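Local coordinates for N-(5'-phosphoribosyl)anthranilate isomerase (Pyrococcus furiosus, PDB 4AAJ), which catalyses the isomerisation of N-(5-phospho-beta-D-ribosyl)anthranilate to 1-(2-carboxyphenylamino)-1-deoxy-D-ribulose 5-phosphate, a step of L-tryptophan biosynthesis, at residues 23-28 against 39-44; 31-36 against 208-213; 182-187 against 216-221; 35-40 against 68-73; 147-152 against 175-180. All coordinates share one frame; numbering follows the deposited sequence.

Interaction 1. Residues 23-28 against 39-44; sequences VKICGI and KHADAT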
# COMPACT_ATOMS: atom_id res chain seq x y z
N VAL A 23 -2.29 7.65 6.04
CA VAL A 23 -2.39 7.97 4.63
C VAL A 23 -1.06 7.63 3.95
O VAL A 23 -0.01 8.15 4.34
CB VAL A 23 -2.73 9.47 4.38
CG1 VAL A 23 -2.85 9.76 2.89
CG2 VAL A 23 -4.01 9.85 5.09
N LYS A 24 -1.12 6.75 2.95
CA LYS A 24 0.07 6.37 2.21
C LYS A 24 -0.08 6.88 0.77
O LYS A 24 -1.10 6.65 0.13
CB LYS A 24 0.25 4.85 2.21
CG LYS A 24 1.43 4.35 1.39
CD LYS A 24 1.67 2.87 1.62
CE LYS A 24 2.57 2.28 0.54
NZ LYS A 24 1.80 1.98 -0.70
N ILE A 25 0.93 7.59 0.28
CA ILE A 25 0.93 8.02 -1.12
C ILE A 25 1.90 7.12 -1.88
O ILE A 25 3.10 7.17 -1.65
CB ILE A 25 1.38 9.49 -1.30
CG1 ILE A 25 0.63 10.43 -0.35
CG2 ILE A 25 1.27 9.90 -2.77
CD1 ILE A 25 -0.87 10.44 -0.48
N CYS A 26 1.37 6.30 -2.78
CA CYS A 26 2.14 5.22 -3.39
C CYS A 26 2.68 5.57 -4.78
O CYS A 26 2.13 6.43 -5.46
CB CYS A 26 1.29 3.94 -3.49
SG CYS A 26 2.32 2.48 -3.71
N GLY A 27 3.74 4.89 -5.17
CA GLY A 27 4.25 4.95 -6.54
C GLY A 27 4.96 6.23 -6.90
O GLY A 27 4.68 6.82 -7.95
N ILE A 28 5.86 6.69 -6.03
CA ILE A 28 6.71 7.83 -6.39
C ILE A 28 7.96 7.38 -7.15
O ILE A 28 8.45 6.25 -6.97
CB ILE A 28 7.07 8.72 -5.16
CG1 ILE A 28 7.91 7.94 -4.15
CG2 ILE A 28 5.81 9.34 -4.56
CD1 ILE A 28 8.53 8.82 -3.07
N LYS A 39 5.82 15.96 3.02
CA LYS A 39 5.22 17.11 3.70
C LYS A 39 3.98 16.75 4.51
O LYS A 39 3.78 17.29 5.60
CB LYS A 39 4.90 18.23 2.71
CG LYS A 39 6.13 18.99 2.21
CD LYS A 39 5.78 20.39 1.74
CE LYS A 39 7.02 21.16 1.30
NZ LYS A 39 7.62 20.62 0.05
N HIS A 40 3.15 15.85 3.98
CA HIS A 40 1.85 15.55 4.58
C HIS A 40 1.53 14.08 4.81
O HIS A 40 0.74 13.76 5.71
CB HIS A 40 0.72 16.21 3.78
CG HIS A 40 0.81 17.72 3.71
ND1 HIS A 40 0.76 18.50 4.81
CD2 HIS A 40 0.94 18.58 2.62
CE1 HIS A 40 0.86 19.79 4.44
NE2 HIS A 40 0.97 19.84 3.11
N ALA A 41 2.12 13.19 4.03
CA ALA A 41 1.81 11.75 4.13
C ALA A 41 2.50 11.01 5.28
O ALA A 41 3.56 11.41 5.75
CB ALA A 41 2.11 11.05 2.81
N ASP A 42 1.90 9.90 5.70
CA ASP A 42 2.47 9.05 6.74
C ASP A 42 3.48 8.04 6.17
O ASP A 42 4.38 7.58 6.85
CB ASP A 42 1.36 8.31 7.49
CG ASP A 42 0.39 9.26 8.19
OD1 ASP A 42 0.85 10.05 9.05
OD2 ASP A 42 -0.81 9.24 7.87
N ALA A 43 3.29 7.69 4.90
CA ALA A 43 4.17 6.72 4.25
C ALA A 43 4.12 6.92 2.75
O ALA A 43 3.20 7.55 2.22
CB ALA A 43 3.80 5.29 4.63
N THR A 44 5.10 6.34 2.06
CA THR A 44 5.10 6.36 0.59
C THR A 44 5.56 4.98 0.11
O THR A 44 5.78 4.07 0.92
CB THR A 44 5.96 7.53 0.03
OG1 THR A 44 5.76 7.66 -1.38
CG2 THR A 44 7.45 7.34 0.32

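Interaction 2. Residues 31-36 against 208-213; sequences LEELEI and YGIKDP. With SO4 (sulfate ion), chain D.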
# COMPACT_ATOMS: atom_id res chain seq x y z
N LEU A 31 13.17 11.72 -6.10
CA LEU A 31 13.40 12.49 -4.87
C LEU A 31 12.52 13.74 -4.80
O LEU A 31 12.10 14.15 -3.71
CB LEU A 31 14.89 12.84 -4.72
CG LEU A 31 15.84 11.65 -4.54
CD1 LEU A 31 17.28 12.02 -4.89
CD2 LEU A 31 15.76 11.08 -3.14
N GLU A 32 12.21 14.34 -5.95
CA GLU A 32 11.30 15.49 -6.01
C GLU A 32 9.90 15.12 -5.49
O GLU A 32 9.32 15.84 -4.68
CB GLU A 32 11.24 16.05 -7.44
CG GLU A 32 10.52 17.39 -7.57
CD GLU A 32 11.30 18.57 -7.00
OE1 GLU A 32 12.39 18.37 -6.41
OE2 GLU A 32 10.81 19.71 -7.14
N GLU A 33 9.38 13.99 -5.96
CA GLU A 33 8.09 13.49 -5.50
C GLU A 33 8.13 13.09 -4.03
O GLU A 33 7.15 13.25 -3.32
CB GLU A 33 7.63 12.32 -6.37
CG GLU A 33 6.94 12.75 -7.66
CD GLU A 33 6.53 11.58 -8.52
OE1 GLU A 33 7.38 10.70 -8.76
OE2 GLU A 33 5.36 11.53 -8.96
N LEU A 34 9.27 12.58 -3.58
CA LEU A 34 9.46 12.27 -2.16
C LEU A 34 9.24 13.51 -1.30
O LEU A 34 8.50 13.47 -0.32
CB LEU A 34 10.85 11.65 -1.91
CG LEU A 34 11.26 11.40 -0.45
CD1 LEU A 34 10.34 10.37 0.21
CD2 LEU A 34 12.70 10.95 -0.36
N GLU A 35 9.86 14.63 -1.68
CA GLU A 35 9.72 15.88 -0.93
C GLU A 35 8.27 16.34 -0.81
O GLU A 35 7.84 16.77 0.26
CB GLU A 35 10.61 16.96 -1.54
CG GLU A 35 12.08 16.75 -1.20
CD GLU A 35 13.03 17.54 -2.09
OE1 GLU A 35 12.56 18.23 -3.02
OE2 GLU A 35 14.26 17.46 -1.84
N ILE A 36 7.54 16.25 -1.91
CA ILE A 36 6.11 16.57 -1.94
C ILE A 36 5.30 15.71 -0.96
O ILE A 36 4.54 16.25 -0.15
CB ILE A 36 5.56 16.44 -3.39
CG1 ILE A 36 6.34 17.35 -4.35
CG2 ILE A 36 4.07 16.76 -3.43
CD1 ILE A 36 6.17 17.02 -5.82
N TYR A 208 -0.28 14.25 -15.12
CA TYR A 208 0.74 13.92 -16.13
C TYR A 208 1.78 12.90 -15.62
O TYR A 208 2.96 12.96 -15.99
CB TYR A 208 1.42 15.19 -16.67
CG TYR A 208 0.47 16.29 -17.11
CD1 TYR A 208 -0.01 16.35 -18.42
CD2 TYR A 208 0.06 17.28 -16.22
CE1 TYR A 208 -0.87 17.36 -18.83
CE2 TYR A 208 -0.80 18.29 -16.61
CZ TYR A 208 -1.26 18.33 -17.91
OH TYR A 208 -2.11 19.33 -18.30
N GLY A 209 1.33 11.97 -14.79
CA GLY A 209 2.19 10.92 -14.23
C GLY A 209 3.17 11.38 -13.16
O GLY A 209 4.19 10.73 -12.92
N ILE A 210 2.87 12.52 -12.53
CA ILE A 210 3.71 13.07 -11.47
C ILE A 210 2.80 13.53 -10.33
O ILE A 210 1.77 14.15 -10.56
CB ILE A 210 4.58 14.25 -11.97
CG1 ILE A 210 5.41 13.84 -13.19
CG2 ILE A 210 5.51 14.76 -10.86
CD1 ILE A 210 5.88 15.00 -14.05
N LYS A 211 3.18 13.20 -9.09
CA LYS A 211 2.40 13.60 -7.91
C LYS A 211 2.26 15.12 -7.82
O LYS A 211 3.25 15.84 -7.87
CB LYS A 211 3.01 13.02 -6.62
CG LYS A 211 2.39 11.71 -6.15
CD LYS A 211 2.67 10.55 -7.09
CE LYS A 211 1.92 9.30 -6.65
NZ LYS A 211 1.95 8.26 -7.70
N ASP A 212 1.02 15.58 -7.69
CA ASP A 212 0.70 17.01 -7.65
C ASP A 212 0.61 17.50 -6.22
O ASP A 212 -0.21 16.99 -5.45
CB ASP A 212 -0.62 17.28 -8.38
CG ASP A 212 -1.04 18.74 -8.31
OD1 ASP A 212 -0.53 19.54 -9.12
OD2 ASP A 212 -1.89 19.08 -7.46
N PRO A 213 1.43 18.51 -5.84
CA PRO A 213 1.46 19.00 -4.46
C PRO A 213 0.11 19.45 -3.91
O PRO A 213 -0.18 19.25 -2.73
CB PRO A 213 2.44 20.19 -4.53
CG PRO A 213 3.33 19.84 -5.68
CD PRO A 213 2.42 19.21 -6.69
S SO4 D . 15.05 13.52 -8.75
O1 SO4 D . 15.32 12.18 -8.18
O2 SO4 D . 16.23 14.37 -8.51
O3 SO4 D . 13.88 14.17 -8.12
O4 SO4 D . 14.80 13.37 -10.20

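Interaction 3. Residues 182-187 against 216-221; sequences LNAENV and VEEFVR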
# COMPACT_ATOMS: atom_id res chain seq x y z
N LEU A 182 -9.02 5.84 -5.37
CA LEU A 182 -9.33 6.91 -4.42
C LEU A 182 -8.86 8.26 -4.95
O LEU A 182 -7.85 8.35 -5.64
CB LEU A 182 -8.71 6.64 -3.04
CG LEU A 182 -9.06 5.34 -2.31
CD1 LEU A 182 -8.35 5.29 -0.97
CD2 LEU A 182 -10.55 5.16 -2.13
N ASN A 183 -9.61 9.30 -4.61
CA ASN A 183 -9.23 10.69 -4.89
C ASN A 183 -9.95 11.60 -3.90
O ASN A 183 -10.75 11.11 -3.10
CB ASN A 183 -9.57 11.06 -6.35
CG ASN A 183 -11.03 10.84 -6.69
OD1 ASN A 183 -11.93 11.14 -5.90
ND2 ASN A 183 -11.28 10.31 -7.88
N ALA A 184 -9.67 12.90 -3.95
CA ALA A 184 -10.25 13.86 -3.00
C ALA A 184 -11.78 13.87 -2.98
O ALA A 184 -12.40 14.18 -1.96
CB ALA A 184 -9.71 15.25 -3.26
N GLU A 185 -12.38 13.51 -4.12
CA GLU A 185 -13.84 13.58 -4.30
C GLU A 185 -14.58 12.39 -3.70
O GLU A 185 -15.78 12.46 -3.44
CB GLU A 185 -14.19 13.72 -5.79
CG GLU A 185 -13.42 14.81 -6.53
CD GLU A 185 -13.67 16.21 -5.98
OE1 GLU A 185 -14.81 16.70 -6.09
OE2 GLU A 185 -12.72 16.81 -5.43
N ASN A 186 -13.86 11.29 -3.48
CA ASN A 186 -14.47 10.06 -2.98
C ASN A 186 -13.86 9.53 -1.67
O ASN A 186 -14.46 8.67 -1.02
CB ASN A 186 -14.48 8.96 -4.06
CG ASN A 186 -13.08 8.50 -4.45
OD1 ASN A 186 -12.12 8.65 -3.70
ND2 ASN A 186 -12.96 7.91 -5.63
N VAL A 187 -12.69 10.05 -1.30
CA VAL A 187 -11.95 9.54 -0.13
C VAL A 187 -12.76 9.64 1.17
O VAL A 187 -12.79 8.69 1.96
CB VAL A 187 -10.55 10.20 0.02
CG1 VAL A 187 -10.65 11.71 0.26
CG2 VAL A 187 -9.75 9.53 1.13
N VAL A 216 -2.09 16.15 -3.52
CA VAL A 216 -1.54 15.46 -2.34
C VAL A 216 -2.03 16.11 -1.05
O VAL A 216 -2.60 15.43 -0.19
CB VAL A 216 0.02 15.41 -2.38
CG1 VAL A 216 0.59 14.96 -1.04
CG2 VAL A 216 0.50 14.50 -3.49
N GLU A 217 -1.82 17.42 -0.92
CA GLU A 217 -2.21 18.17 0.28
C GLU A 217 -3.72 18.08 0.55
O GLU A 217 -4.14 17.88 1.69
CB GLU A 217 -1.76 19.63 0.17
CG GLU A 217 -1.99 20.49 1.41
CD GLU A 217 -3.41 21.03 1.50
OE1 GLU A 217 -4.00 21.39 0.45
OE2 GLU A 217 -3.94 21.12 2.63
N GLU A 218 -4.52 18.22 -0.51
CA GLU A 218 -5.98 18.14 -0.42
C GLU A 218 -6.45 16.74 -0.01
O GLU A 218 -7.27 16.60 0.90
CB GLU A 218 -6.60 18.52 -1.76
CG GLU A 218 -8.11 18.71 -1.73
CD GLU A 218 -8.72 18.80 -3.12
OE1 GLU A 218 -7.96 18.89 -4.11
OE2 GLU A 218 -9.96 18.76 -3.22
N PHE A 219 -5.92 15.71 -0.69
CA PHE A 219 -6.28 14.33 -0.37
C PHE A 219 -5.99 14.00 1.09
O PHE A 219 -6.86 13.47 1.79
CB PHE A 219 -5.53 13.34 -1.28
CG PHE A 219 -5.96 11.91 -1.08
CD1 PHE A 219 -5.42 11.14 -0.05
CD2 PHE A 219 -6.90 11.33 -1.93
CE1 PHE A 219 -5.82 9.82 0.13
CE2 PHE A 219 -7.30 10.01 -1.74
CZ PHE A 219 -6.75 9.26 -0.71
N VAL A 220 -4.78 14.31 1.54
CA VAL A 220 -4.37 13.99 2.90
C VAL A 220 -5.26 14.73 3.90
O VAL A 220 -5.79 14.12 4.83
CB VAL A 220 -2.87 14.28 3.14
CG1 VAL A 220 -2.48 14.03 4.59
CG2 VAL A 220 -2.00 13.43 2.23
N ARG A 221 -5.44 16.04 3.68
CA ARG A 221 -6.25 16.88 4.57
C ARG A 221 -7.67 16.33 4.72
O ARG A 221 -8.15 16.15 5.84
CB ARG A 221 -6.28 18.33 4.06
CG ARG A 221 -6.83 19.34 5.06
CD ARG A 221 -6.97 20.73 4.46
NE ARG A 221 -8.02 20.80 3.44
CZ ARG A 221 -7.81 21.06 2.15
NH1 ARG A 221 -6.59 21.31 1.70
NH2 ARG A 221 -8.83 21.09 1.30

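Interaction 4. Residues 35-40 against 68-73; sequences EIVEKH and SAIPVF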
# COMPACT_ATOMS: atom_id res chain seq x y z
N GLU A 35 9.86 14.63 -1.68
CA GLU A 35 9.72 15.88 -0.93
C GLU A 35 8.27 16.34 -0.81
O GLU A 35 7.84 16.77 0.26
CB GLU A 35 10.61 16.96 -1.54
CG GLU A 35 12.08 16.75 -1.20
CD GLU A 35 13.03 17.54 -2.09
OE1 GLU A 35 12.56 18.23 -3.02
OE2 GLU A 35 14.26 17.46 -1.84
N ILE A 36 7.54 16.25 -1.91
CA ILE A 36 6.11 16.57 -1.94
C ILE A 36 5.30 15.71 -0.96
O ILE A 36 4.54 16.25 -0.15
CB ILE A 36 5.56 16.44 -3.39
CG1 ILE A 36 6.34 17.35 -4.35
CG2 ILE A 36 4.07 16.76 -3.43
CD1 ILE A 36 6.17 17.02 -5.82
N VAL A 37 5.47 14.38 -1.02
CA VAL A 37 4.69 13.47 -0.17
C VAL A 37 5.13 13.51 1.30
O VAL A 37 4.30 13.40 2.20
CB VAL A 37 4.64 12.01 -0.73
CG1 VAL A 37 4.15 12.01 -2.17
CG2 VAL A 37 5.99 11.32 -0.64
N GLU A 38 6.43 13.69 1.52
CA GLU A 38 7.00 13.84 2.87
C GLU A 38 6.38 14.95 3.69
O GLU A 38 6.43 14.91 4.92
CB GLU A 38 8.48 14.13 2.77
CG GLU A 38 9.39 12.94 2.98
CD GLU A 38 10.84 13.34 2.89
OE1 GLU A 38 11.14 14.40 2.31
OE2 GLU A 38 11.68 12.59 3.42
N LYS A 39 5.82 15.96 3.02
CA LYS A 39 5.22 17.11 3.70
C LYS A 39 3.98 16.75 4.51
O LYS A 39 3.78 17.29 5.60
CB LYS A 39 4.90 18.23 2.71
CG LYS A 39 6.13 18.99 2.21
CD LYS A 39 5.78 20.39 1.74
CE LYS A 39 7.02 21.16 1.30
NZ LYS A 39 7.62 20.62 0.05
N HIS A 40 3.15 15.85 3.98
CA HIS A 40 1.85 15.55 4.58
C HIS A 40 1.53 14.08 4.81
O HIS A 40 0.74 13.76 5.71
CB HIS A 40 0.72 16.21 3.78
CG HIS A 40 0.81 17.72 3.71
ND1 HIS A 40 0.76 18.50 4.81
CD2 HIS A 40 0.94 18.58 2.62
CE1 HIS A 40 0.86 19.79 4.44
NE2 HIS A 40 0.97 19.84 3.11
N SER A 68 14.48 9.53 2.84
CA SER A 68 13.13 9.76 3.29
C SER A 68 12.98 9.89 4.81
O SER A 68 13.57 9.14 5.57
CB SER A 68 12.22 8.64 2.78
OG SER A 68 10.87 8.90 3.14
N ALA A 69 12.14 10.84 5.22
CA ALA A 69 11.81 11.02 6.63
C ALA A 69 10.59 10.18 7.03
O ALA A 69 10.22 10.13 8.21
CB ALA A 69 11.56 12.50 6.92
N ILE A 70 9.96 9.51 6.06
CA ILE A 70 8.78 8.67 6.32
C ILE A 70 9.03 7.24 5.79
O ILE A 70 9.89 7.04 4.94
CB ILE A 70 7.48 9.27 5.72
CG1 ILE A 70 7.55 9.39 4.18
CG2 ILE A 70 7.13 10.60 6.40
CD1 ILE A 70 6.25 9.86 3.53
N PRO A 71 8.32 6.23 6.32
CA PRO A 71 8.49 4.88 5.79
C PRO A 71 8.28 4.84 4.28
O PRO A 71 7.30 5.39 3.77
CB PRO A 71 7.38 4.10 6.50
CG PRO A 71 7.29 4.79 7.83
CD PRO A 71 7.45 6.25 7.52
N VAL A 72 9.21 4.19 3.59
CA VAL A 72 9.08 3.96 2.16
C VAL A 72 8.91 2.46 1.93
O VAL A 72 9.80 1.65 2.22
CB VAL A 72 10.33 4.47 1.40
CG1 VAL A 72 10.22 4.17 -0.11
CG2 VAL A 72 10.48 5.96 1.61
N PHE A 73 7.75 2.08 1.42
CA PHE A 73 7.49 0.68 1.12
C PHE A 73 8.13 0.31 -0.22
O PHE A 73 7.94 1.01 -1.20
CB PHE A 73 5.98 0.43 1.09
CG PHE A 73 5.38 0.30 2.48
CD1 PHE A 73 5.06 1.43 3.23
CD2 PHE A 73 5.18 -0.96 3.02
CE1 PHE A 73 4.54 1.30 4.53
CE2 PHE A 73 4.65 -1.11 4.31
CZ PHE A 73 4.34 0.03 5.06

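Interaction 5. Residues 147-152 against 175-180; sequences ADMVLL and PVIVAG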
# COMPACT_ATOMS: atom_id res chain seq x y z
N ALA A 147 1.26 -11.24 7.91
CA ALA A 147 1.60 -9.88 7.49
C ALA A 147 1.37 -8.89 8.61
O ALA A 147 0.44 -9.04 9.41
CB ALA A 147 0.80 -9.49 6.25
N ASP A 148 2.24 -7.88 8.69
CA ASP A 148 2.13 -6.80 9.67
C ASP A 148 0.98 -5.83 9.38
O ASP A 148 0.48 -5.17 10.29
CB ASP A 148 3.44 -6.03 9.75
CG ASP A 148 4.59 -6.90 10.21
OD1 ASP A 148 4.56 -7.33 11.39
OD2 ASP A 148 5.51 -7.18 9.40
N MET A 149 0.60 -5.72 8.11
CA MET A 149 -0.53 -4.87 7.73
C MET A 149 -1.18 -5.46 6.49
O MET A 149 -0.50 -6.07 5.66
CB MET A 149 -0.08 -3.42 7.47
CG MET A 149 -1.19 -2.43 7.11
SD MET A 149 -2.60 -2.38 8.26
CE MET A 149 -1.77 -1.74 9.72
N VAL A 150 -2.49 -5.31 6.40
CA VAL A 150 -3.24 -5.78 5.24
C VAL A 150 -3.61 -4.59 4.36
O VAL A 150 -4.13 -3.57 4.82
CB VAL A 150 -4.52 -6.54 5.67
CG1 VAL A 150 -5.51 -6.67 4.52
CG2 VAL A 150 -4.18 -7.92 6.21
N LEU A 151 -3.35 -4.72 3.07
CA LEU A 151 -3.79 -3.74 2.11
C LEU A 151 -4.88 -4.41 1.28
O LEU A 151 -4.69 -5.54 0.84
CB LEU A 151 -2.63 -3.27 1.22
CG LEU A 151 -2.95 -2.38 0.01
CD1 LEU A 151 -3.42 -1.00 0.41
CD2 LEU A 151 -1.72 -2.29 -0.89
N LEU A 152 -6.02 -3.74 1.12
CA LEU A 152 -7.12 -4.26 0.31
C LEU A 152 -7.23 -3.46 -0.97
O LEU A 152 -7.42 -2.25 -0.92
CB LEU A 152 -8.45 -4.21 1.09
CG LEU A 152 -8.58 -5.01 2.39
CD1 LEU A 152 -10.00 -4.87 2.93
CD2 LEU A 152 -8.20 -6.47 2.21
N PRO A 175 -7.08 -4.44 11.25
CA PRO A 175 -6.62 -3.18 10.67
C PRO A 175 -6.33 -3.39 9.19
O PRO A 175 -5.68 -4.35 8.84
CB PRO A 175 -5.29 -2.91 11.39
CG PRO A 175 -5.34 -3.76 12.63
CD PRO A 175 -6.09 -4.99 12.21
N VAL A 176 -6.88 -2.52 8.35
CA VAL A 176 -6.58 -2.56 6.91
C VAL A 176 -6.30 -1.18 6.34
O VAL A 176 -6.80 -0.17 6.83
CB VAL A 176 -7.72 -3.20 6.06
CG1 VAL A 176 -8.06 -4.61 6.53
CG2 VAL A 176 -8.96 -2.33 6.05
N ILE A 177 -5.50 -1.16 5.27
CA ILE A 177 -5.36 0.02 4.43
C ILE A 177 -6.14 -0.29 3.18
O ILE A 177 -6.00 -1.37 2.63
CB ILE A 177 -3.86 0.26 4.06
CG1 ILE A 177 -2.98 0.29 5.31
CG2 ILE A 177 -3.68 1.50 3.20
CD1 ILE A 177 -3.29 1.40 6.28
N VAL A 178 -7.00 0.63 2.75
CA VAL A 178 -7.81 0.38 1.56
C VAL A 178 -7.27 1.20 0.37
O VAL A 178 -6.81 2.33 0.55
CB VAL A 178 -9.31 0.62 1.87
CG1 VAL A 178 -9.60 2.10 2.12
CG2 VAL A 178 -10.20 0.04 0.78
N ALA A 179 -7.26 0.62 -0.82
CA ALA A 179 -6.75 1.31 -2.00
C ALA A 179 -7.56 0.95 -3.23
O ALA A 179 -8.19 -0.10 -3.28
CB ALA A 179 -5.29 0.98 -2.23
N GLY A 180 -7.51 1.83 -4.23
CA GLY A 180 -8.11 1.55 -5.52
C GLY A 180 -9.05 2.67 -5.91
O GLY A 180 -10.15 2.80 -5.36

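Interaction 1. Residues 23-28 against 39-44
Lys24 and Ala43 are paired neighbours on parallel strands 22-25 and 43-47 of the TIM barrel, and helix 31-38 between them completes a beta-alpha-beta unit. Ile25 N donates to Ala43 O at 3.0 Å. One step back, Val23 O takes a firm bond from Asp42 N (2.9 Å) and a weak one from Ala43 N. Asp42 also reaches back with its carboxylate: OD2 receives Val23 N at 2.8 Å on its anti lone pair and forms a salt bridge with Lys224 of the last helix.

Lys24 points to the barrel interior beside Ala43, whose small methyl leaves room for it. Lys24 CB passes Ala43 O, and CG, anti to the backbone N (chi1 177°), lies 3.7 Å from that oxygen. The extended chain then carries Lys24 CE to 3.7 Å from Thr44 O. A bend at the last torsion (-81°) turns NZ to Asp200 in a salt bridge and to Gln97 in a hydrogen bond, so the buried charge is paired.

On the outer side, Ile25 CG1 packs 3.5 Å from Ala41 CB, and Ile25 also touches Val37 of helix 31-38. Thr44 suits its place by being both polar and branched: OG1 donates to Ile25 O at 2.7 Å, almost head-on to the carbonyl (171°), while Ile28 CD1 covers the same hydroxyl at 3.4 Å.

Interaction 2. Residues 31-36 against 208-213
Glu33 and Lys211 form the close part of this contact, where the first barrel helix, 31-38, meets the short, weakly bonded strand 210-211. The Glu33 chain, extended beyond CG (chi2 178°), lays OE2 2.7 Å from Lys211 N in a nearly straight bond (169°) that uses the anti lone pair of the carboxylate. Glu33 OE2 also lies 3.4 Å from Lys211 CD and against Ile210 CA, while OE1 accepts from Lys29 N. With both oxygens engaged, the buried carboxylate has little freedom to rotate, and glutamate is long enough to bridge from helix to strand. The Lys211 ammonium is not its partner: the lysine chain bends at its second torsion and takes NZ to Glu206 in a salt bridge and to Cys26 O, Gly27 O and Ser202 OG.

The packing is looser one helical turn on. Ile36 CG2 rests on the Pro213 ring, 3.9 Å from Pro213 CG, and Ile36 CD1 is 3.8 Å from Lys211 O. Pro213 and Ile210 are exposed, so this side borders solvent. Farther out, the amino end of the helix holds a sulfate, probably from the crystallisation liquor: Leu31 N binds sulfate O1 at 3.0 Å and Glu32 N binds sulfate O3 at 2.7 Å, with Lys60 NZ as a further donor.

Tyr208 and Gly209, both at positive phi, turn the chain between strands 206-207 and 210-211, a small antiparallel pair inserted after barrel strand 198-201. Pro213 begins helix 213-225, with Asp212 as its N-cap, so through Pro213 the Ile36 side chain reaches the start of the last barrel helix.

Interaction 3. Residues 182-187 against 216-221
Phe219 meets Leu182, Asn183, Ala184 and Val187 in a largely apolar helix-to-loop contact, with helix 213-225 packed against the loop that follows strand 176-179. The ring leaves the helix with CG anti to the backbone N (chi1 -175°), which sends it across to the loop. Val187 lies over one face, its CG1 above the ring and Val187 CG2 3.5 Å from Phe219 CZ near the rim. At the edge, Leu182 CB sits 3.9 Å from Phe219 CE2, and the carbonyl carbon Asn183 C is 3.6 Å from Phe219 CD2. A flat, broad side chain suits this place because it can touch backbone at its rim and a branched side chain over its face.

In the TIM barrel this loop leads from the seventh strand into helix 187-194, and Phe219 also touches Val199 and Val201 of the eighth strand. The loop braces itself: Asn183 N donates to Asn186 OD1 at 2.7 Å, and Asn183 O accepts Val187 N at 2.9 Å together with Asn186 N.

Ala184 is small enough for the helix to come close, and its CB lies 3.5 Å from Glu218 OE2. Beside it, Glu185 OE2 and Glu218 OE2 stand 4.0 Å apart with their carboxylate planes turned 71° from each other. Arg222 probably eases this repulsion, since it forms a salt bridge with Glu218, donates to Ala184 O and makes a long, weak ion pair with Glu185.

Interaction 4. Residues 35-40 against 68-73
A first torsion of -99°, well off a staggered position, followed by an anti, extended torsion at chi2 (-179°), swings the Glu38 carboxylate from the last turn of the first barrel helix to Ala69. There Glu38 OE2 accepts Ala69 N at 2.6 Å with its anti lone pair, in a fairly straight bond (156° at the hydrogen). Glu38 OE2 also comes within 3.2 Å of Ser68 CA and 3.5 Å of Ala69 CB. The methyl of alanine is short enough to let the acid reach the backbone beneath it.

Behind the carboxylate, the aliphatic part of Glu38 lies across Ile70. Glu38 CG is 4.2 Å from Ile70 CG1, and Ile70 CD1 comes to 4.1 Å from Glu38 CA. Ile70 CD1 also meets Val37 CG2, more loosely, at 4.4 Å. Ile70 thus carries the apolar half of a small contact, next to Val37, which turns inward onto Ile25 and Thr44.

The partner segment is the turn that leads from helix 58-67 into strand 72-76 of the TIM barrel, so the contact ties the first helix to the approach of the third strand. Ser68 OG donates to Ile70 O at 2.8 Å, closing the turn on itself around Ala69, whose N-H goes to Glu38. The shortness of that last bond is consistent with a charged carboxylate as acceptor, and because Glu38 is only partly buried, its charge probably costs little to keep there.

Interaction 5. Residues 147-152 against 175-180
Leu151 and Ile177 form the apolar centre of this strand pair on the interior side of the TIM barrel. Leu151 CD1 lies 3.8 Å from both Ile177 CG2 and Ala179 CB, because CG is anti to the backbone N (chi1 171°) and the branch leans toward the neighbouring strand. The methyl of Ala179 leaves space for that leucine. Toward the start of the strands, Met149 crosses Ile177 at about a right angle, with CG 3.7 Å from Ile177 CG1. Two bends in the flexible methionine chain then fold SD and CE over Pro175, Met149 SD reaching 3.7 Å from Pro175 O.

The outer side is aliphatic as well. Val150 and Val176 lie side by side, CG1 to CG1 at 3.8 Å, and Leu152 CD1 packs on Val176 CG1. This layer faces Val170 and Ala171 of helix 165-173, where beta-branched valines suit both the strand conformation and close packing against a helix.

Between the two layers run the backbone bonds of parallel strands 149-153 and 176-179, whose segments are inclined at 22° to each other. Ile177 N donates to Val150 O at 2.8 Å, Leu152 N to Ile177 O at 2.8 Å, and Ala179 N to Leu152 O at 2.9 Å. Ile177 thus both gives and accepts, as the central residue of a parallel register does. The last bond lies at the carboxyl ends of the strands, where a sulfate, probably from the crystallisation liquor, lies about 5 Å from the Ala179 side chain. With apolar groups on both sides, these short hydrogen bonds satisfy the backbone N-H and C=O groups they join, which would be costly to bury unpaired.

Overall arrangement
All five contacts lie in one TIM-barrel domain, built on a closed parallel sheet of eight strands. Interaction 1 pairs the first two strands and interaction 5 the sixth and seventh, with centres about 14 Å apart and no touch between them. Interactions 1 and 4 lie closest, about 6 Å between centres: they share Lys39 and His40, and Thr44 bonds through its backbone to Pro71 and Phe73, at the start of strand 72-76. Interactions 2 and 4 both use helix 31-38. Interactions 2 and 3 bring in the final strand-helix connection and helix 213-225. The chain's last helix thereby meets its first elements, linking the two ends of the monomer, while interaction 5 lies nested within the loop closed by interaction 2.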